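Local coordinates for protein HRI1 (Saccharomyces cerevisiae, PDB 3RBY) that is non-essential and of unknown function but interacts with HRR25 and may interact with SEC72, at residues L6-F11 with T21-S26; S35-V40 with P50-F55; L80-Y85 with E190-I195; E109-V114 with S125-W130. All blocks are in the same frame, centred on the assembly; numbering follows the deposited sequence.

Overall arrangement
Contacts 1, 2 and 4 each join antiparallel strands of one large beta sheet, in which strands 108-114, 124-132, 4-12, 24-27, 33-38 and 51-57 follow side by side. Contact 3 starts from its edge strand 80-81 and crosses to strand 192-199 of the second antiparallel sheet, so it ties the two sheets together. Contacts 1 and 2 come first along the chain, their centres about 9 Å apart. Contact 4 falls in the long span between the two segments of contact 3, their centres about 22 Å apart. The acidic and basic groups of Arg-8, Glu-52, Arg-37 and Glu-128 link contacts 1, 2 and 4. Contacts 1 and 4 also touch the second subunit.

Contact 1 (L6-F11 with T21-S26); sequences LKRLLF and TFTLSS
Thr-21 meets the guanidinium of Arg-8 with both branches: OG1 stands 3.3 Å from Arg-8 NH2, at too poor an angle for a hydrogen bond, and CG2 touches the same nitrogen. The two side chains cross at about a right angle, while Glu-19 takes both polar ends and Glu-52 adds a second salt bridge to Arg-8. Phe-22 brings CD2 to 4.2 Å from Lys-7 CE. The lysine chain is bent at chi2 (-89°), which turns CD aside; NZ donates to Arg-8 O at 2.9 Å and to water 1, which also bonds Thr-21 O, while water 2 links Arg-8 O, Thr-21 O and Thr-23 N. Thr-23 OG1 donates to Thr-21 OG1 at 2.7 Å, and its CB packs against Arg-8 CB. Its carbonyl accepts Arg-8 N at 3.0 Å. From here strands 4-12 and 24-27 run as a twisted antiparallel beta hairpin. Leu-24 forms a non-hydrogen-bonded pair with Lys-7 and rests CD2 3.8 Å from Lys-7 CB. Ser-25 forms the hydrogen-bonded pair with Leu-6, accepting Leu-6 N on its O at 2.9 Å and donating its N to Leu-6 O at 2.8 Å; its OG turns to Ser-35.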
loop_
_atom_site.group_PDB
_atom_site.type_symbol
_atom_site.label_atom_id
_atom_site.label_comp_id
_atom_site.label_asym_id
_atom_site.label_seq_id
_atom_site.Cartn_x
_atom_site.Cartn_y
_atom_site.Cartn_z
ATOM N N LEU A 6 4.593 8.620 5.047
ATOM C CA LEU A 6 3.438 7.750 4.799
ATOM C C LEU A 6 2.630 8.098 3.540
ATOM O O LEU A 6 2.366 9.269 3.251
ATOM C CB LEU A 6 2.524 7.704 6.021
ATOM C CG LEU A 6 3.319 7.272 7.257
ATOM C CD1 LEU A 6 3.742 8.505 8.028
ATOM C CD2 LEU A 6 2.518 6.320 8.149
ATOM N N LYS A 7 2.241 7.059 2.803
ATOM C CA LYS A 7 1.451 7.202 1.590
ATOM C C LYS A 7 0.018 6.814 1.939
ATOM O O LYS A 7 -0.209 5.739 2.516
ATOM C CB LYS A 7 2.004 6.287 0.507
ATOM C CG LYS A 7 1.480 6.572 -0.890
ATOM C CD LYS A 7 0.199 5.796 -1.200
ATOM C CE LYS A 7 -0.454 6.349 -2.483
ATOM N NZ LYS A 7 -1.730 5.651 -2.841
ATOM N N ARG A 8 -0.947 7.687 1.655
ATOM C CA ARG A 8 -2.322 7.345 2.006
ATOM C C ARG A 8 -2.881 6.336 1.006
ATOM O O ARG A 8 -2.694 6.495 -0.202
ATOM C CB ARG A 8 -3.228 8.577 2.098
ATOM C CG ARG A 8 -4.597 8.208 2.633
ATOM C CD ARG A 8 -5.352 9.361 3.265
ATOM N NE ARG A 8 -5.702 10.426 2.323
ATOM C CZ ARG A 8 -6.680 10.341 1.437
ATOM N NH1 ARG A 8 -7.378 9.219 1.357
ATOM N NH2 ARG A 8 -6.954 11.352 0.615
ATOM N N LEU A 9 -3.555 5.308 1.533
ATOM C CA LEU A 9 -4.102 4.195 0.746
ATOM C C LEU A 9 -5.602 4.327 0.530
ATOM O O LEU A 9 -6.127 3.860 -0.482
ATOM C CB LEU A 9 -3.837 2.858 1.443
ATOM C CG LEU A 9 -2.368 2.485 1.618
ATOM C CD1 LEU A 9 -2.223 1.237 2.508
ATOM C CD2 LEU A 9 -1.711 2.289 0.250
ATOM N N LEU A 10 -6.292 4.923 1.500
ATOM C CA LEU A 10 -7.713 5.205 1.346
ATOM C C LEU A 10 -8.194 6.234 2.343
ATOM O O LEU A 10 -7.615 6.381 3.425
ATOM C CB LEU A 10 -8.567 3.929 1.446
ATOM C CG LEU A 10 -8.894 3.347 2.819
ATOM C CD1 LEU A 10 -10.048 4.107 3.490
ATOM C CD2 LEU A 10 -9.254 1.879 2.675
ATOM N N PHE A 11 -9.257 6.931 1.951
ATOM C CA PHE A 11 -9.997 7.876 2.779
ATOM C C PHE A 11 -11.447 7.376 2.811
ATOM O O PHE A 11 -11.991 6.977 1.774
ATOM C CB PHE A 11 -9.956 9.263 2.122
ATOM C CG PHE A 11 -10.491 10.372 2.987
ATOM C CD1 PHE A 11 -10.574 10.224 4.365
ATOM C CD2 PHE A 11 -10.916 11.563 2.422
ATOM C CE1 PHE A 11 -11.076 11.245 5.163
ATOM C CE2 PHE A 11 -11.416 12.594 3.218
ATOM C CZ PHE A 11 -11.497 12.428 4.591
ATOM N N THR A 21 -6.461 10.761 -4.414
ATOM C CA THR A 21 -5.240 11.570 -4.313
ATOM C C THR A 21 -3.963 10.743 -4.386
ATOM O O THR A 21 -4.000 9.512 -4.216
ATOM C CB THR A 21 -5.171 12.282 -2.958
ATOM O OG1 THR A 21 -4.881 11.319 -1.938
ATOM C CG2 THR A 21 -6.489 12.962 -2.620
ATOM N N PHE A 22 -2.836 11.442 -4.488
ATOM C CA PHE A 22 -1.514 10.856 -4.313
ATOM C C PHE A 22 -0.919 11.512 -3.062
ATOM O O PHE A 22 0.045 12.274 -3.147
ATOM C CB PHE A 22 -0.634 11.127 -5.531
ATOM C CG PHE A 22 0.773 10.621 -5.388
ATOM C CD1 PHE A 22 1.764 11.029 -6.264
ATOM C CD2 PHE A 22 1.105 9.738 -4.373
ATOM C CE1 PHE A 22 3.059 10.565 -6.134
ATOM C CE2 PHE A 22 2.399 9.271 -4.238
ATOM C CZ PHE A 22 3.377 9.685 -5.119
ATOM N N THR A 23 -1.514 11.219 -1.906
ATOM C CA THR A 23 -1.173 11.855 -0.652
ATOM C C THR A 23 0.067 11.235 0.011
ATOM O O THR A 23 0.175 10.006 0.167
ATOM C CB THR A 23 -2.353 11.782 0.318
ATOM O OG1 THR A 23 -3.395 12.627 -0.165
ATOM C CG2 THR A 23 -1.935 12.232 1.744
ATOM N N LEU A 24 0.984 12.102 0.423
ATOM C CA LEU A 24 2.141 11.710 1.211
ATOM C C LEU A 24 2.154 12.601 2.446
ATOM O O LEU A 24 2.002 13.826 2.330
ATOM C CB LEU A 24 3.439 11.911 0.413
ATOM C CG LEU A 24 3.828 10.883 -0.663
ATOM C CD1 LEU A 24 5.112 11.263 -1.373
ATOM C CD2 LEU A 24 3.980 9.491 -0.071
ATOM N N SER A 25 2.327 12.002 3.623
ATOM C CA SER A 25 2.561 12.784 4.844
ATOM C C SER A 25 4.002 12.629 5.307
ATOM O O SER A 25 4.492 11.506 5.478
ATOM C CB SER A 25 1.600 12.382 5.957
ATOM O OG SER A 25 0.254 12.729 5.641
ATOM N N SER A 26 4.684 13.761 5.488
ATOM C CA SER A 26 6.050 13.763 5.991
ATOM C C SER A 26 6.086 14.167 7.465
ATOM O O SER A 26 5.627 15.261 7.837
ATOM C CB SER A 26 6.932 14.726 5.184
ATOM O OG SER A 26 6.790 14.529 3.791
HETATM O O HOH W 1 -2.209 7.396 -4.886
HETATM O O HOH W 2 -2.905 8.689 -1.934
#

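Contact 2 (S35-V40 with P50-F55); sequences SLRPFV and PFEWAF
Arg-37 lays one face of its guanidinium against the rim of the Phe-55 ring, with Phe-55 CE1 3.3 Å from Arg-37 NH2 and the two planes 58° apart. Strands 33-38 and 51-57 are antiparallel neighbours here, and a beta bulge shifts their register by one residue between the pairs Leu-36 with Ala-54 and Pro-38 with Phe-51. Phe-55 has its CG in the crowded position between backbone N and carbonyl carbon (chi1 65°), and its ring takes Ser-35 CB over one face, 3.8 Å from the centroid. Ser-35 OG in turn fixes the guanidinium: NE and NH2 of Arg-37 both donate to it in plane, NE at 3.0 Å, and it is also hydrogen-bonded to Ser-25 OG. Beside them NH1 reaches the edge of Trp-53 and forms a salt bridge with Glu-128. An alanine in place of Arg-37 would probably leave Glu-128 without this charged mate and open a gap beside the Phe-55 ring. Within the bulge, Glu-52 N donates to Arg-37 O at 2.9 Å and also lies over one face of Phe-39. That ring presses CE2 to 3.4 Å from Glu-52 CB. The carboxylate of Glu-52, salt-bridged to Arg-8, is joined to Arg-37 through water 3, which accepts from Arg-37 NH1 at 3.0 Å and donates to Glu-52 OE1.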
loop_
_atom_site.group_PDB
_atom_site.type_symbol
_atom_site.label_atom_id
_atom_site.label_comp_id
_atom_site.label_asym_id
_atom_site.label_seq_id
_atom_site.Cartn_x
_atom_site.Cartn_y
_atom_site.Cartn_z
ATOM N N SER A 35 1.355 17.540 4.923
ATOM C CA SER A 35 0.607 16.550 4.167
ATOM C C SER A 35 0.026 17.190 2.904
ATOM O O SER A 35 -0.854 18.051 2.998
ATOM C CB SER A 35 -0.505 15.932 5.031
ATOM O OG SER A 35 -1.126 14.832 4.381
ATOM N N LEU A 36 0.539 16.797 1.731
ATOM C CA LEU A 36 0.054 17.322 0.447
ATOM C C LEU A 36 -0.844 16.274 -0.196
ATOM O O LEU A 36 -0.482 15.088 -0.241
ATOM C CB LEU A 36 1.214 17.684 -0.482
ATOM C CG LEU A 36 2.160 18.734 0.106
ATOM C CD1 LEU A 36 3.280 19.109 -0.876
ATOM C CD2 LEU A 36 1.366 19.971 0.540
ATOM N N ARG A 37 -2.025 16.690 -0.665
ATOM C CA ARG A 37 -3.021 15.724 -1.159
ATOM C C ARG A 37 -3.519 16.028 -2.578
ATOM O O ARG A 37 -4.720 16.172 -2.813
ATOM C CB ARG A 37 -4.174 15.596 -0.151
ATOM C CG ARG A 37 -3.638 15.450 1.307
ATOM C CD ARG A 37 -4.653 14.937 2.339
ATOM N NE ARG A 37 -3.956 14.569 3.569
ATOM C CZ ARG A 37 -4.506 14.008 4.644
ATOM N NH1 ARG A 37 -5.802 13.738 4.679
ATOM N NH2 ARG A 37 -3.740 13.705 5.692
ATOM N N PRO A 38 -2.586 16.102 -3.539
ATOM C CA PRO A 38 -2.962 16.429 -4.925
ATOM C C PRO A 38 -3.872 15.346 -5.492
ATOM O O PRO A 38 -3.618 14.170 -5.236
ATOM C CB PRO A 38 -1.615 16.423 -5.660
ATOM C CG PRO A 38 -0.767 15.464 -4.864
ATOM C CD PRO A 38 -1.205 15.601 -3.430
ATOM N N PHE A 39 -4.924 15.723 -6.217
ATOM C CA PHE A 39 -5.734 14.735 -6.942
ATOM C C PHE A 39 -4.907 14.058 -8.027
ATOM O O PHE A 39 -3.996 14.682 -8.597
ATOM C CB PHE A 39 -6.923 15.408 -7.622
ATOM C CG PHE A 39 -7.927 15.967 -6.674
ATOM C CD1 PHE A 39 -8.158 17.335 -6.615
ATOM C CD2 PHE A 39 -8.647 15.121 -5.838
ATOM C CE1 PHE A 39 -9.109 17.843 -5.735
ATOM C CE2 PHE A 39 -9.585 15.613 -4.956
ATOM C CZ PHE A 39 -9.825 16.971 -4.899
ATOM N N VAL A 40 -5.227 12.799 -8.327
ATOM C CA VAL A 40 -4.541 12.087 -9.414
ATOM C C VAL A 40 -5.175 12.444 -10.754
ATOM O O VAL A 40 -4.468 12.725 -11.742
ATOM C CB VAL A 40 -4.583 10.567 -9.236
ATOM C CG1 VAL A 40 -3.968 9.892 -10.447
ATOM C CG2 VAL A 40 -3.841 10.159 -7.953
ATOM N N PRO A 50 -5.730 21.813 -7.683
ATOM C CA PRO A 50 -5.718 20.351 -7.795
ATOM C C PRO A 50 -5.276 19.657 -6.517
ATOM O O PRO A 50 -4.342 18.857 -6.534
ATOM C CB PRO A 50 -4.696 20.099 -8.907
ATOM C CG PRO A 50 -3.774 21.262 -8.829
ATOM C CD PRO A 50 -4.622 22.435 -8.430
ATOM N N PHE A 51 -5.956 19.962 -5.420
ATOM C CA PHE A 51 -5.686 19.305 -4.144
ATOM C C PHE A 51 -6.983 19.044 -3.415
ATOM O O PHE A 51 -7.863 19.919 -3.377
ATOM C CB PHE A 51 -4.837 20.206 -3.251
ATOM C CG PHE A 51 -3.530 20.605 -3.862
ATOM C CD1 PHE A 51 -3.406 21.798 -4.568
ATOM C CD2 PHE A 51 -2.420 19.794 -3.722
ATOM C CE1 PHE A 51 -2.191 22.166 -5.125
ATOM C CE2 PHE A 51 -1.203 20.156 -4.273
ATOM C CZ PHE A 51 -1.085 21.341 -4.983
ATOM N N GLU A 52 -7.093 17.869 -2.808
ATOM C CA GLU A 52 -8.251 17.535 -1.996
ATOM C C GLU A 52 -8.098 18.347 -0.717
ATOM O O GLU A 52 -9.079 18.816 -0.140
ATOM C CB GLU A 52 -8.368 16.020 -1.830
ATOM C CG GLU A 52 -9.186 15.588 -0.625
ATOM C CD GLU A 52 -9.126 14.091 -0.391
ATOM O OE1 GLU A 52 -8.390 13.660 0.520
ATOM O OE2 GLU A 52 -9.816 13.347 -1.119
ATOM N N TRP A 53 -6.851 18.511 -0.284
ATOM C CA TRP A 53 -6.538 19.268 0.922
ATOM C C TRP A 53 -5.028 19.333 1.139
ATOM O O TRP A 53 -4.264 18.654 0.454
ATOM C CB TRP A 53 -7.206 18.547 2.094
ATOM C CG TRP A 53 -7.189 19.331 3.370
ATOM C CD1 TRP A 53 -7.200 20.689 3.496
ATOM C CD2 TRP A 53 -7.156 18.804 4.701
ATOM N NE1 TRP A 53 -7.178 21.041 4.823
ATOM C CE2 TRP A 53 -7.151 19.901 5.584
ATOM C CE3 TRP A 53 -7.132 17.511 5.233
ATOM C CZ2 TRP A 53 -7.121 19.746 6.968
ATOM C CZ3 TRP A 53 -7.103 17.359 6.606
ATOM C CH2 TRP A 53 -7.098 18.470 7.458
ATOM N N ALA A 54 -4.607 20.154 2.095
ATOM C CA ALA A 54 -3.192 20.306 2.416
ATOM C C ALA A 54 -3.030 20.978 3.773
ATOM O O ALA A 54 -3.742 21.932 4.088
ATOM C CB ALA A 54 -2.485 21.104 1.336
ATOM N N PHE A 55 -2.095 20.481 4.577
ATOM C CA PHE A 55 -1.877 21.037 5.903
ATOM C C PHE A 55 -0.455 20.771 6.367
ATOM O O PHE A 55 0.255 19.931 5.798
ATOM C CB PHE A 55 -2.903 20.512 6.921
ATOM C CG PHE A 55 -2.824 19.019 7.195
ATOM C CD1 PHE A 55 -3.772 18.145 6.654
ATOM C CD2 PHE A 55 -1.839 18.493 8.025
ATOM C CE1 PHE A 55 -3.727 16.768 6.920
ATOM C CE2 PHE A 55 -1.789 17.115 8.306
ATOM C CZ PHE A 55 -2.737 16.253 7.749
HETATM O O HOH W 3 -7.862 14.712 2.717
#

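Contact 3 (L80-Y85 with E190-I195); sequences LDTNVY and EGLNFI
The Tyr-85 ring carries Leu-192 on one face: the CD2 methyl sits over the ring centre, 3.7 Å from the centroid and only 13° off the normal, a CH-pi contact. Phe-194 is met at its edge instead, where Leu-80 CD1 lies in the ring plane 3.9 Å from Phe-194 CE1 and Thr-82 CG2 approaches Phe-194 CZ at 3.8 Å. Thr-82 CG2 also touches Leu-192 CD1 at 4.1 Å, so one methyl group bridges the two side chains of the facing strand. Tyr-85 CG is anti to the backbone N (chi1 -170°), which carries it out from the helix to the side of strand 192-199, and the tyrosine and Leu-192 side chains slide past each other in opposite directions. The short helix 82-86, entered directly from edge strand 80-81 of the larger sheet, thus packs on strand 192-199 of the other sheet. Asp-81 is its N-cap, accepting a weak bond from Asn-83 N on OD1, and the same oxygen accepts a hydrogen bond from Trp-53 NE1. No hydrogen bond crosses between the two segments; the joint rests mainly on apolar side chains. The Phe-194 ring also meets that of Phe-51, in the sheet of strand 80-81. The Tyr-85 hydroxyl bonds to the backbone O of Gln-183, and it passes close to Gly-191: Tyr-85 OH is 3.4 Å from Gly-191 CA, where a beta carbon would collide with it.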
loop_
_atom_site.group_PDB
_atom_site.type_symbol
_atom_site.label_atom_id
_atom_site.label_comp_id
_atom_site.label_asym_id
_atom_site.label_seq_id
_atom_site.Cartn_x
_atom_site.Cartn_y
_atom_site.Cartn_z
ATOM N N LEU A 80 -0.783 25.403 8.790
ATOM C CA LEU A 80 -1.389 25.497 7.465
ATOM C C LEU A 80 -2.648 24.639 7.432
ATOM O O LEU A 80 -2.601 23.463 7.786
ATOM C CB LEU A 80 -0.406 24.969 6.411
ATOM C CG LEU A 80 -0.543 25.290 4.918
ATOM C CD1 LEU A 80 -0.268 24.037 4.086
ATOM C CD2 LEU A 80 -1.899 25.882 4.575
ATOM N N ASP A 81 -3.767 25.224 7.012
ATOM C CA ASP A 81 -4.986 24.466 6.698
ATOM C C ASP A 81 -5.698 25.155 5.530
ATOM O O ASP A 81 -6.377 26.168 5.724
ATOM C CB ASP A 81 -5.908 24.394 7.906
ATOM C CG ASP A 81 -7.179 23.610 7.630
ATOM O OD1 ASP A 81 -7.545 23.445 6.442
ATOM O OD2 ASP A 81 -7.826 23.166 8.610
ATOM N N THR A 82 -5.541 24.628 4.319
ATOM C CA THR A 82 -6.066 25.333 3.150
ATOM C C THR A 82 -7.563 25.629 3.279
ATOM O O THR A 82 -8.068 26.588 2.691
ATOM C CB THR A 82 -5.778 24.589 1.826
ATOM O OG1 THR A 82 -6.307 23.255 1.891
ATOM C CG2 THR A 82 -4.273 24.552 1.544
ATOM N N ASN A 83 -8.271 24.816 4.052
ATOM C CA ASN A 83 -9.666 25.124 4.344
ATOM C C ASN A 83 -9.792 26.492 5.000
ATOM O O ASN A 83 -10.481 27.370 4.485
ATOM C CB ASN A 83 -10.303 24.059 5.246
ATOM C CG ASN A 83 -10.456 22.710 4.551
ATOM O OD1 ASN A 83 -10.496 22.617 3.311
ATOM N ND2 ASN A 83 -10.551 21.647 5.357
ATOM N N VAL A 84 -9.125 26.683 6.137
ATOM C CA VAL A 84 -9.223 27.969 6.814
ATOM C C VAL A 84 -8.570 29.067 5.984
ATOM O O VAL A 84 -9.050 30.197 5.954
ATOM C CB VAL A 84 -8.656 27.967 8.270
ATOM C CG1 VAL A 84 -8.560 26.555 8.826
ATOM C CG2 VAL A 84 -7.321 28.686 8.332
ATOM N N TYR A 85 -7.479 28.745 5.307
ATOM C CA TYR A 85 -6.832 29.743 4.467
ATOM C C TYR A 85 -7.793 30.260 3.413
ATOM O O TYR A 85 -7.901 31.461 3.209
ATOM C CB TYR A 85 -5.608 29.159 3.763
ATOM C CG TYR A 85 -4.769 30.205 3.070
ATOM C CD1 TYR A 85 -5.036 30.582 1.763
ATOM C CD2 TYR A 85 -3.709 30.820 3.729
ATOM C CE1 TYR A 85 -4.267 31.544 1.124
ATOM C CE2 TYR A 85 -2.927 31.777 3.101
ATOM C CZ TYR A 85 -3.213 32.139 1.799
ATOM O OH TYR A 85 -2.433 33.088 1.176
ATOM N N GLU A 190 -4.341 32.339 -4.918
ATOM C CA GLU A 190 -3.209 33.058 -5.473
ATOM C C GLU A 190 -2.091 33.151 -4.430
ATOM O O GLU A 190 -0.910 33.332 -4.754
ATOM C CB GLU A 190 -3.666 34.453 -5.925
ATOM C CG GLU A 190 -3.050 34.900 -7.229
ATOM C CD GLU A 190 -3.121 33.810 -8.275
ATOM O OE1 GLU A 190 -4.254 33.472 -8.687
ATOM O OE2 GLU A 190 -2.048 33.275 -8.666
ATOM N N GLY A 191 -2.477 33.003 -3.170
ATOM C CA GLY A 191 -1.532 33.082 -2.082
ATOM C C GLY A 191 -0.855 31.770 -1.727
ATOM O O GLY A 191 -0.048 31.753 -0.798
ATOM N N LEU A 192 -1.158 30.683 -2.444
ATOM C CA LEU A 192 -0.560 29.376 -2.111
ATOM C C LEU A 192 0.547 28.872 -3.051
ATOM O O LEU A 192 0.489 29.066 -4.267
ATOM C CB LEU A 192 -1.638 28.309 -1.963
ATOM C CG LEU A 192 -2.728 28.644 -0.946
ATOM C CD1 LEU A 192 -3.933 27.719 -1.096
ATOM C CD2 LEU A 192 -2.179 28.618 0.483
ATOM N N ASN A 193 1.553 28.229 -2.454
ATOM C CA ASN A 193 2.613 27.527 -3.183
ATOM C C ASN A 193 2.960 26.181 -2.519
ATOM O O ASN A 193 3.056 26.095 -1.288
ATOM C CB ASN A 193 3.877 28.390 -3.304
ATOM C CG ASN A 193 3.594 29.776 -3.851
ATOM O OD1 ASN A 193 3.748 30.033 -5.055
ATOM N ND2 ASN A 193 3.195 30.690 -2.963
ATOM N N PHE A 194 3.119 25.131 -3.330
ATOM C CA PHE A 194 3.520 23.825 -2.816
ATOM C C PHE A 194 4.543 23.210 -3.747
ATOM O O PHE A 194 4.550 23.483 -4.945
ATOM C CB PHE A 194 2.335 22.863 -2.719
ATOM C CG PHE A 194 1.183 23.385 -1.910
ATOM C CD1 PHE A 194 1.240 23.409 -0.517
ATOM C CD2 PHE A 194 0.028 23.841 -2.544
ATOM C CE1 PHE A 194 0.164 23.891 0.235
ATOM C CE2 PHE A 194 -1.052 24.323 -1.805
ATOM C CZ PHE A 194 -0.986 24.349 -0.410
ATOM N N ILE A 195 5.404 22.367 -3.200
ATOM C CA ILE A 195 6.275 21.567 -4.036
ATOM C C ILE A 195 6.420 20.171 -3.455
ATOM O O ILE A 195 6.378 19.979 -2.223
ATOM C CB ILE A 195 7.657 22.187 -4.162
ATOM C CG1 ILE A 195 8.247 22.395 -2.772
ATOM C CG2 ILE A 195 7.569 23.513 -4.900
ATOM C CD1 ILE A 195 9.764 22.483 -2.767
#

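Contact 4 (E109-V114 with S125-W130); sequences EETGAV and SFREMW. Unlike the reference sequence in segment 125-130: Met-129 (reference Leu).
Glu-110 carries its CG anti to the backbone N (chi1 172°), with the rest of its chain extended, while Phe-126 holds its CG between backbone N and carbonyl carbon (chi1 68°), and the two meet on the same face of the beta hairpin made by strands 108-114 and 124-132. The Phe-126 ring folds over its hydrogen-bonded partner Gly-112, whose CA lies over the ring face 4.1 Å from the centroid; a beta carbon at Gly-112 would fit only tightly. Glu-110 OE2 stands at the ring edge, 3.5 Å from Phe-126 CE2, and is hydrogen-bonded to a bound triethylene glycol, probably from the crystallisation liquor. Glu-110 OE1 uses its anti lone pair to accept Trp-130 NE1 at 2.9 Å. It also lies 3.4 Å from Glu-128 OE1, a like-charged approach probably eased by the salt bridge of Glu-128 to Arg-37. On the opposite face Arg-127 NH2 forms a salt bridge with Glu-109 OE1 at 2.7 Å, coming from above the carboxylate plane, 48° out of it. A leucine in place of Arg-127 would probably leave the carboxylate of Glu-109 without this charged mate and freer to turn. Glu-109 and Arg-127 also pack on Pro-17 of the second subunit. Next to them Met-129, a leucine in the reference sequence, sets its SD 3.6 Å from Glu-109 CB.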
loop_
_atom_site.group_PDB
_atom_site.type_symbol
_atom_site.label_atom_id
_atom_site.label_comp_id
_atom_site.label_asym_id
_atom_site.label_seq_id
_atom_site.Cartn_x
_atom_site.Cartn_y
_atom_site.Cartn_z
ATOM N N GLU A 109 -3.895 2.479 10.729
ATOM C CA GLU A 109 -5.248 3.019 10.601
ATOM C C GLU A 109 -5.388 4.322 11.398
ATOM O O GLU A 109 -5.222 4.325 12.632
ATOM C CB GLU A 109 -6.291 2.001 11.093
ATOM C CG GLU A 109 -7.725 2.561 11.131
ATOM C CD GLU A 109 -8.694 1.659 11.881
ATOM O OE1 GLU A 109 -9.558 1.042 11.223
ATOM O OE2 GLU A 109 -8.601 1.580 13.129
ATOM N N GLU A 110 -5.698 5.417 10.704
ATOM C CA GLU A 110 -6.030 6.673 11.377
ATOM C C GLU A 110 -7.549 6.845 11.417
ATOM O O GLU A 110 -8.215 6.743 10.386
ATOM C CB GLU A 110 -5.403 7.880 10.664
ATOM C CG GLU A 110 -5.882 9.223 11.206
ATOM C CD GLU A 110 -5.603 10.387 10.259
ATOM O OE1 GLU A 110 -5.068 10.156 9.143
ATOM O OE2 GLU A 110 -5.930 11.540 10.627
ATOM N N THR A 111 -8.092 7.112 12.603
ATOM C CA THR A 111 -9.525 7.354 12.740
ATOM C C THR A 111 -9.782 8.632 13.523
ATOM O O THR A 111 -8.898 9.124 14.239
ATOM C CB THR A 111 -10.233 6.200 13.463
ATOM O OG1 THR A 111 -9.630 6.002 14.751
ATOM C CG2 THR A 111 -10.124 4.933 12.643
ATOM N N GLY A 112 -10.996 9.159 13.383
ATOM C CA GLY A 112 -11.402 10.325 14.140
ATOM C C GLY A 112 -12.768 10.863 13.738
ATOM O O GLY A 112 -13.424 10.345 12.824
ATOM N N ALA A 113 -13.191 11.918 14.430
ATOM C CA ALA A 113 -14.426 12.622 14.102
ATOM C C ALA A 113 -14.105 14.062 13.712
ATOM O O ALA A 113 -13.042 14.590 14.046
ATOM C CB ALA A 113 -15.387 12.588 15.287
ATOM N N VAL A 114 -15.027 14.706 13.006
ATOM C CA VAL A 114 -14.811 16.074 12.558
ATOM C C VAL A 114 -16.162 16.817 12.605
ATOM O O VAL A 114 -17.211 16.178 12.744
ATOM C CB VAL A 114 -14.143 16.061 11.161
ATOM C CG1 VAL A 114 -15.146 16.319 10.058
ATOM C CG2 VAL A 114 -12.994 17.036 11.109
ATOM N N SER A 125 -17.493 10.934 11.386
ATOM C CA SER A 125 -16.350 10.086 11.662
ATOM C C SER A 125 -15.660 9.724 10.342
ATOM O O SER A 125 -16.317 9.539 9.304
ATOM C CB SER A 125 -16.799 8.819 12.386
ATOM O OG SER A 125 -17.362 7.889 11.467
ATOM N N PHE A 126 -14.334 9.647 10.377
ATOM C CA PHE A 126 -13.558 9.301 9.188
ATOM C C PHE A 126 -12.523 8.229 9.490
ATOM O O PHE A 126 -12.175 7.976 10.660
ATOM C CB PHE A 126 -12.851 10.534 8.602
ATOM C CG PHE A 126 -11.744 11.076 9.472
ATOM C CD1 PHE A 126 -12.004 12.056 10.431
ATOM C CD2 PHE A 126 -10.441 10.614 9.328
ATOM C CE1 PHE A 126 -10.978 12.560 11.239
ATOM C CE2 PHE A 126 -9.412 11.111 10.126
ATOM C CZ PHE A 126 -9.680 12.084 11.082
ATOM N N ARG A 127 -12.038 7.600 8.424
ATOM C CA ARG A 127 -10.928 6.669 8.535
ATOM C C ARG A 127 -9.973 6.819 7.365
ATOM O O ARG A 127 -10.382 7.007 6.225
ATOM C CB ARG A 127 -11.389 5.214 8.655
ATOM C CG ARG A 127 -10.286 4.226 8.283
ATOM C CD ARG A 127 -10.610 2.810 8.716
ATOM N NE ARG A 127 -12.031 2.519 8.587
ATOM C CZ ARG A 127 -12.752 1.960 9.548
ATOM N NH1 ARG A 127 -14.046 1.731 9.364
ATOM N NH2 ARG A 127 -12.170 1.622 10.693
ATOM N N GLU A 128 -8.687 6.734 7.669
ATOM C CA GLU A 128 -7.665 6.797 6.649
ATOM C C GLU A 128 -6.675 5.694 6.892
ATOM O O GLU A 128 -6.256 5.474 8.025
ATOM C CB GLU A 128 -6.971 8.155 6.675
ATOM C CG GLU A 128 -7.788 9.204 5.977
ATOM C CD GLU A 128 -7.342 10.603 6.295
ATOM O OE1 GLU A 128 -7.776 11.120 7.344
ATOM O OE2 GLU A 128 -6.568 11.189 5.505
ATOM N N MET A 129 -6.313 4.993 5.824
ATOM C CA MET A 129 -5.318 3.943 5.917
ATOM C C MET A 129 -3.994 4.438 5.355
ATOM O O MET A 129 -3.952 5.042 4.272
ATOM C CB MET A 129 -5.799 2.704 5.176
ATOM C CG MET A 129 -5.660 1.413 5.972
ATOM S SD MET A 129 -6.513 1.498 7.548
ATOM C CE MET A 129 -8.017 2.227 6.984
ATOM N N TRP A 130 -2.918 4.174 6.097
ATOM C CA TRP A 130 -1.601 4.694 5.747
ATOM C C TRP A 130 -0.551 3.617 5.573
ATOM O O TRP A 130 -0.428 2.705 6.403
ATOM C CB TRP A 130 -1.090 5.696 6.796
ATOM C CG TRP A 130 -1.942 6.904 6.909
ATOM C CD1 TRP A 130 -3.001 7.082 7.756
ATOM C CD2 TRP A 130 -1.841 8.105 6.130
ATOM N NE1 TRP A 130 -3.556 8.326 7.561
ATOM C CE2 TRP A 130 -2.870 8.974 6.569
ATOM C CE3 TRP A 130 -0.980 8.535 5.114
ATOM C CZ2 TRP A 130 -3.057 10.246 6.025
ATOM C CZ3 TRP A 130 -1.169 9.790 4.572
ATOM C CH2 TRP A 130 -2.196 10.637 5.033
#